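Local coordinates for lectin (Pleurotus ostreatus, PDB 6T0Q), which binds N-acetylgalactosamine at a calcium-containing site, and probably related galactose-type sugars, at residues 29-35 and 184-189; 288-292 and 303-307. One frame throughout, in Å; residues are numbered along the deposited sequence.

Contact 1 (29-35 and 184-189); sequences LLSTSKW and WGPPVL. Unlike the reference sequence in segment 29-35: Ser-31 (reference Asn), Thr-32 (reference Ala).
A buried apolar contact joins the loop before strand 34-37, and that strand's first residues, to the loop that follows strand 174-178, with Trp-35 against Trp-184, Pro-187 against Trp-35 and Leu-30, and Leu-189 against Leu-29 and Leu-30. The two indoles make an oblique pair, planes at 35° and centroids 4.3 Å apart from the five-membered ring of Trp-35 to the six-membered ring of Trp-184. The benzo rim of Trp-184 lies over one face of Trp-35, where CE3 of Trp-184 comes within 3.4 Å of CG of Trp-35. The CB of Trp-35 points toward 184-189, and chi1 of -67° puts the ring beside the backbone N, turning that face to Trp-184; Trp-35 CZ2 comes 3.7 Å from Pro-187 CG. The compact, rigid ring of Pro-187 also meets Leu-30 CD1 with its CB (3.9 Å). Leu-189 finishes the row, putting CD1 against Leu-29 CD2 and CD2 against Leu-30 CG. Leu-30 begins a type I turn closed by Ser-33 N to Leu-30 O; buried, it also packs on Val-73 of strand 67-76, so its branched apolar chain covers several neighbours at once. A water in the plane of the Trp-35 ring accepts from Trp-35 NE1 (2.8 Å) and lies 2.7 Å from Gly-185 O, within hydrogen-bonding distance; the positive phi of Gly-185 favours glycine. Apolar surface does the joining, with water meeting the buried indole N-H, while Trp-184 NE1 donates a hydrogen bond to OD2 of the calcium ligand Asp-77. Packing against Trp-35 may therefore help to position a second-shell residue of the metal site.

Contact 2 (288-292 and 303-307); sequences VIATI and TVVTD
Ile-292 and Val-304 meet edge to edge through their peptide groups, joined in both directions: Val-304 N lies in the carbonyl plane of Ile-292 O (2.7 Å, 166° at the hydrogen), and Ile-292 N returns a bond to Val-304 O of the same length. On one face of the sheet stand the side chains of Ile-292 and Val-304, with their CB atoms 4.2 Å apart; on the other are those of Thr-291 and Val-305, the non-hydrogen-bonded pair. Farther along, Thr-306 N reaches Ala-290 O (3.1 Å) from 27° off the carbonyl plane. The two segments belong to an antiparallel beta hairpin, in which 301-305 is one of the two outermost strands of its sheet within the chain. Branched valine and isoleucine suit the extended backbone, and Val-304 also touches Lys-220 and Val-222 of strand 214-222 in another sheet. At the strand's end a hydroxyl does what a backbone carbonyl otherwise would: Ala-290 N donates to Thr-306 OG1 (3.0 Å), which chi1 of 38° sets between its own backbone N and carbonyl carbon. A second hydrogen bond, to Asn-199 O, holds OG1 in place. The small Ala-290 lets its CB meet Thr-306 CG2 at 3.9 Å.

Contact 1 closes in the chain before contact 2 opens, and the two lie on opposite sides of the chain's centre, their own centres 29 Å apart and their nearest atoms about 15 Å apart, without touching. Only contact 1 comes close to a calcium site: the side chain of Trp-184 is about 6 Å from the ion and about 3 Å from that of its ligand Asp-77. Contact 2 is more remote: the side chain of Val-288 is about 11 Å from the other calcium ion and about 8 Å from that of Asp-239, whereas the side chain of Thr-303 is about 6 Å from a bound N-acetylglucosamine.

Contact 1 (29-35 and 184-189)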
loop_
_atom_site.group_PDB
_atom_site.type_symbol
_atom_site.label_atom_id
_atom_site.label_comp_id
_atom_site.label_asym_id
_atom_site.label_seq_id
_atom_site.Cartn_x
_atom_site.Cartn_y
_atom_site.Cartn_z
ATOM N N LEU A 29 24.884 -16.269 16.896
ATOM C CA LEU A 29 25.694 -16.625 18.054
ATOM C C LEU A 29 27.076 -15.996 17.938
ATOM O O LEU A 29 27.601 -15.825 16.837
ATOM C CB LEU A 29 25.844 -18.146 18.169
ATOM C CG LEU A 29 24.527 -18.922 18.083
ATOM C CD1 LEU A 29 24.800 -20.422 17.903
ATOM C CD2 LEU A 29 23.687 -18.654 19.327
ATOM N N LEU A 30 27.681 -15.703 19.085
ATOM C CA LEU A 30 29.012 -15.109 19.137
ATOM C C LEU A 30 30.118 -16.143 19.296
ATOM O O LEU A 30 31.297 -15.769 19.312
ATOM C CB LEU A 30 29.082 -14.101 20.286
ATOM C CG LEU A 30 28.270 -12.815 20.085
ATOM C CD1 LEU A 30 28.387 -11.972 21.341
ATOM C CD2 LEU A 30 28.771 -12.047 18.865
ATOM N N SER A 31 29.757 -17.428 19.388
ATOM C CA SER A 31 30.700 -18.474 19.795
ATOM C C SER A 31 31.912 -18.557 18.877
ATOM O O SER A 31 33.015 -18.885 19.330
ATOM C CB SER A 31 29.992 -19.833 19.826
ATOM O OG SER A 31 28.820 -19.762 20.625
ATOM N N THR A 32 31.730 -18.312 17.579
ATOM C CA THR A 32 32.842 -18.412 16.643
ATOM C C THR A 32 33.480 -17.064 16.342
ATOM O O THR A 32 34.396 -16.991 15.517
ATOM C CB THR A 32 32.392 -19.074 15.341
ATOM O OG1 THR A 32 31.455 -18.226 14.672
ATOM C CG2 THR A 32 31.738 -20.421 15.631
ATOM N N SER A 33 33.040 -16.001 17.002
ATOM C CA SER A 33 33.530 -14.677 16.658
ATOM C C SER A 33 34.805 -14.346 17.430
ATOM O O SER A 33 35.111 -14.954 18.460
ATOM C CB SER A 33 32.448 -13.626 16.935
ATOM O OG SER A 33 32.888 -12.341 16.521
ATOM N N LYS A 34 35.545 -13.354 16.923
ATOM C CA LYS A 34 36.768 -12.875 17.556
ATOM C C LYS A 34 36.672 -11.387 17.881
ATOM O O LYS A 34 36.030 -10.613 17.165
ATOM C CB LYS A 34 38.007 -13.095 16.656
ATOM C CG LYS A 34 38.110 -14.478 15.983
ATOM C CD LYS A 34 38.274 -15.581 17.011
ATOM C CE LYS A 34 38.401 -16.961 16.345
ATOM N NZ LYS A 34 38.259 -18.056 17.354
ATOM N N TRP A 35 37.326 -11.002 18.973
ATOM C CA TRP A 35 37.573 -9.597 19.275
ATOM C C TRP A 35 38.680 -9.072 18.367
ATOM O O TRP A 35 39.710 -9.733 18.198
ATOM C CB TRP A 35 37.999 -9.444 20.738
ATOM C CG TRP A 35 36.922 -9.784 21.717
ATOM C CD1 TRP A 35 36.749 -10.967 22.385
ATOM C CD2 TRP A 35 35.865 -8.917 22.143
ATOM N NE1 TRP A 35 35.634 -10.886 23.198
ATOM C CE2 TRP A 35 35.077 -9.638 23.064
ATOM C CE3 TRP A 35 35.505 -7.600 21.826
ATOM C CZ2 TRP A 35 33.947 -9.086 23.674
ATOM C CZ3 TRP A 35 34.378 -7.052 22.434
ATOM C CH2 TRP A 35 33.617 -7.795 23.344
ATOM N N TRP A 184 37.696 -10.228 28.122
ATOM C CA TRP A 184 36.322 -9.789 28.320
ATOM C C TRP A 184 35.388 -10.894 28.794
ATOM O O TRP A 184 34.364 -10.586 29.412
ATOM C CB TRP A 184 35.782 -9.172 27.023
ATOM C CG TRP A 184 36.566 -7.954 26.632
ATOM C CD1 TRP A 184 36.477 -6.698 27.194
ATOM C CD2 TRP A 184 37.586 -7.871 25.623
ATOM N NE1 TRP A 184 37.370 -5.849 26.584
ATOM C CE2 TRP A 184 38.055 -6.536 25.613
ATOM C CE3 TRP A 184 38.128 -8.785 24.709
ATOM C CZ2 TRP A 184 39.053 -6.104 24.743
ATOM C CZ3 TRP A 184 39.127 -8.353 23.846
ATOM C CH2 TRP A 184 39.578 -7.019 23.869
ATOM N N GLY A 185 35.694 -12.159 28.524
ATOM C CA GLY A 185 34.744 -13.212 28.795
ATOM C C GLY A 185 33.614 -13.177 27.777
ATOM O O GLY A 185 33.525 -12.258 26.959
ATOM N N PRO A 186 32.732 -14.175 27.806
ATOM C CA PRO A 186 31.747 -14.346 26.707
ATOM C C PRO A 186 30.552 -13.420 26.870
ATOM O O PRO A 186 29.807 -13.531 27.851
ATOM C CB PRO A 186 31.332 -15.821 26.844
ATOM C CG PRO A 186 31.563 -16.146 28.322
ATOM C CD PRO A 186 32.763 -15.326 28.735
ATOM N N PRO A 187 30.319 -12.498 25.932
ATOM C CA PRO A 187 29.154 -11.612 26.066
ATOM C C PRO A 187 27.855 -12.404 26.014
ATOM O O PRO A 187 27.720 -13.363 25.250
ATOM C CB PRO A 187 29.281 -10.663 24.866
ATOM C CG PRO A 187 30.742 -10.721 24.480
ATOM C CD PRO A 187 31.139 -12.152 24.757
ATOM N N VAL A 188 26.893 -12.004 26.849
ATOM C CA VAL A 188 25.583 -12.643 26.820
ATOM C C VAL A 188 24.793 -12.074 25.648
ATOM O O VAL A 188 24.913 -10.890 25.305
ATOM C CB VAL A 188 24.832 -12.456 28.152
ATOM C CG1 VAL A 188 25.723 -12.845 29.342
ATOM C CG2 VAL A 188 24.335 -11.045 28.299
ATOM N N LEU A 189 24.013 -12.925 25.006
ATOM C CA LEU A 189 23.208 -12.474 23.887
ATOM C C LEU A 189 22.022 -11.668 24.411
ATOM O O LEU A 189 21.411 -12.052 25.408
ATOM C CB LEU A 189 22.725 -13.678 23.078
ATOM C CG LEU A 189 23.820 -14.529 22.419
ATOM C CD1 LEU A 189 23.248 -15.817 21.818
ATOM C CD2 LEU A 189 24.553 -13.721 21.343
HETATM O O HOH W 1 35.032 -12.969 24.894
#

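Contact 2 (288-292 and 303-307)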
loop_
_atom_site.group_PDB
_atom_site.type_symbol
_atom_site.label_atom_id
_atom_site.label_comp_id
_atom_site.label_asym_id
_atom_site.label_seq_id
_atom_site.Cartn_x
_atom_site.Cartn_y
_atom_site.Cartn_z
ATOM N N VAL A 288 -2.589 -10.764 24.268
ATOM C CA VAL A 288 -1.544 -11.116 23.312
ATOM C C VAL A 288 -0.599 -9.927 23.206
ATOM O O VAL A 288 -1.026 -8.769 23.289
ATOM C CB VAL A 288 -2.121 -11.521 21.932
ATOM C CG1 VAL A 288 -2.914 -10.394 21.324
ATOM C CG2 VAL A 288 -1.000 -11.969 20.957
ATOM N N ILE A 289 0.690 -10.210 23.061
ATOM C CA ILE A 289 1.707 -9.167 22.983
ATOM C C ILE A 289 2.686 -9.557 21.888
ATOM O O ILE A 289 2.965 -10.745 21.694
ATOM C CB ILE A 289 2.410 -8.972 24.347
ATOM C CG1 ILE A 289 3.367 -7.779 24.313
ATOM C CG2 ILE A 289 3.158 -10.234 24.773
ATOM C CD1 ILE A 289 3.917 -7.438 25.714
ATOM N N ALA A 290 3.180 -8.562 21.146
ATOM C CA ALA A 290 4.109 -8.847 20.064
ATOM C C ALA A 290 4.939 -7.612 19.764
ATOM O O ALA A 290 4.511 -6.479 19.997
ATOM C CB ALA A 290 3.396 -9.306 18.788
ATOM N N THR A 291 6.137 -7.858 19.253
ATOM C CA THR A 291 7.022 -6.824 18.740
ATOM C C THR A 291 7.472 -7.284 17.368
ATOM O O THR A 291 7.833 -8.450 17.194
ATOM C CB THR A 291 8.231 -6.599 19.659
ATOM O OG1 THR A 291 7.773 -6.278 20.980
ATOM C CG2 THR A 291 9.115 -5.448 19.129
ATOM N N ILE A 292 7.433 -6.383 16.395
ATOM C CA ILE A 292 7.752 -6.712 15.011
ATOM C C ILE A 292 8.734 -5.677 14.498
ATOM O O ILE A 292 8.475 -4.472 14.602
ATOM C CB ILE A 292 6.498 -6.724 14.116
ATOM C CG1 ILE A 292 5.475 -7.751 14.602
ATOM C CG2 ILE A 292 6.898 -6.977 12.647
ATOM C CD1 ILE A 292 4.091 -7.536 13.981
ATOM N N THR A 303 9.737 -0.550 13.758
ATOM C CA THR A 303 9.201 -1.452 14.761
ATOM C C THR A 303 7.711 -1.194 14.928
ATOM O O THR A 303 7.265 -0.043 14.947
ATOM C CB THR A 303 9.929 -1.276 16.097
ATOM O OG1 THR A 303 11.282 -1.712 15.947
ATOM C CG2 THR A 303 9.252 -2.088 17.216
ATOM N N VAL A 304 6.950 -2.277 14.992
ATOM C CA VAL A 304 5.526 -2.253 15.281
ATOM C C VAL A 304 5.319 -3.047 16.558
ATOM O O VAL A 304 5.925 -4.109 16.727
ATOM C CB VAL A 304 4.723 -2.867 14.112
ATOM C CG1 VAL A 304 3.288 -3.129 14.525
ATOM C CG2 VAL A 304 4.796 -1.951 12.887
ATOM N N VAL A 305 4.493 -2.525 17.469
ATOM C CA VAL A 305 4.175 -3.223 18.712
ATOM C C VAL A 305 2.666 -3.380 18.800
ATOM O O VAL A 305 1.907 -2.604 18.213
ATOM C CB VAL A 305 4.715 -2.487 19.962
ATOM C CG1 VAL A 305 6.230 -2.273 19.843
ATOM C CG2 VAL A 305 3.996 -1.148 20.152
ATOM N N THR A 306 2.226 -4.400 19.533
ATOM C CA THR A 306 0.813 -4.488 19.862
ATOM C C THR A 306 0.409 -3.267 20.678
ATOM O O THR A 306 1.016 -2.971 21.712
ATOM C CB THR A 306 0.515 -5.785 20.621
ATOM O OG1 THR A 306 1.590 -6.076 21.532
ATOM C CG2 THR A 306 0.370 -6.936 19.630
ATOM N N ASP A 307 -0.594 -2.542 20.190
ATOM C CA ASP A 307 -1.100 -1.345 20.851
ATOM C C ASP A 307 -2.505 -1.079 20.308
ATOM O O ASP A 307 -3.076 -1.909 19.591
ATOM C CB ASP A 307 -0.133 -0.166 20.651
ATOM C CG ASP A 307 0.100 0.175 19.165
ATOM O OD1 ASP A 307 -0.759 -0.141 18.321
ATOM O OD2 ASP A 307 1.156 0.760 18.839
#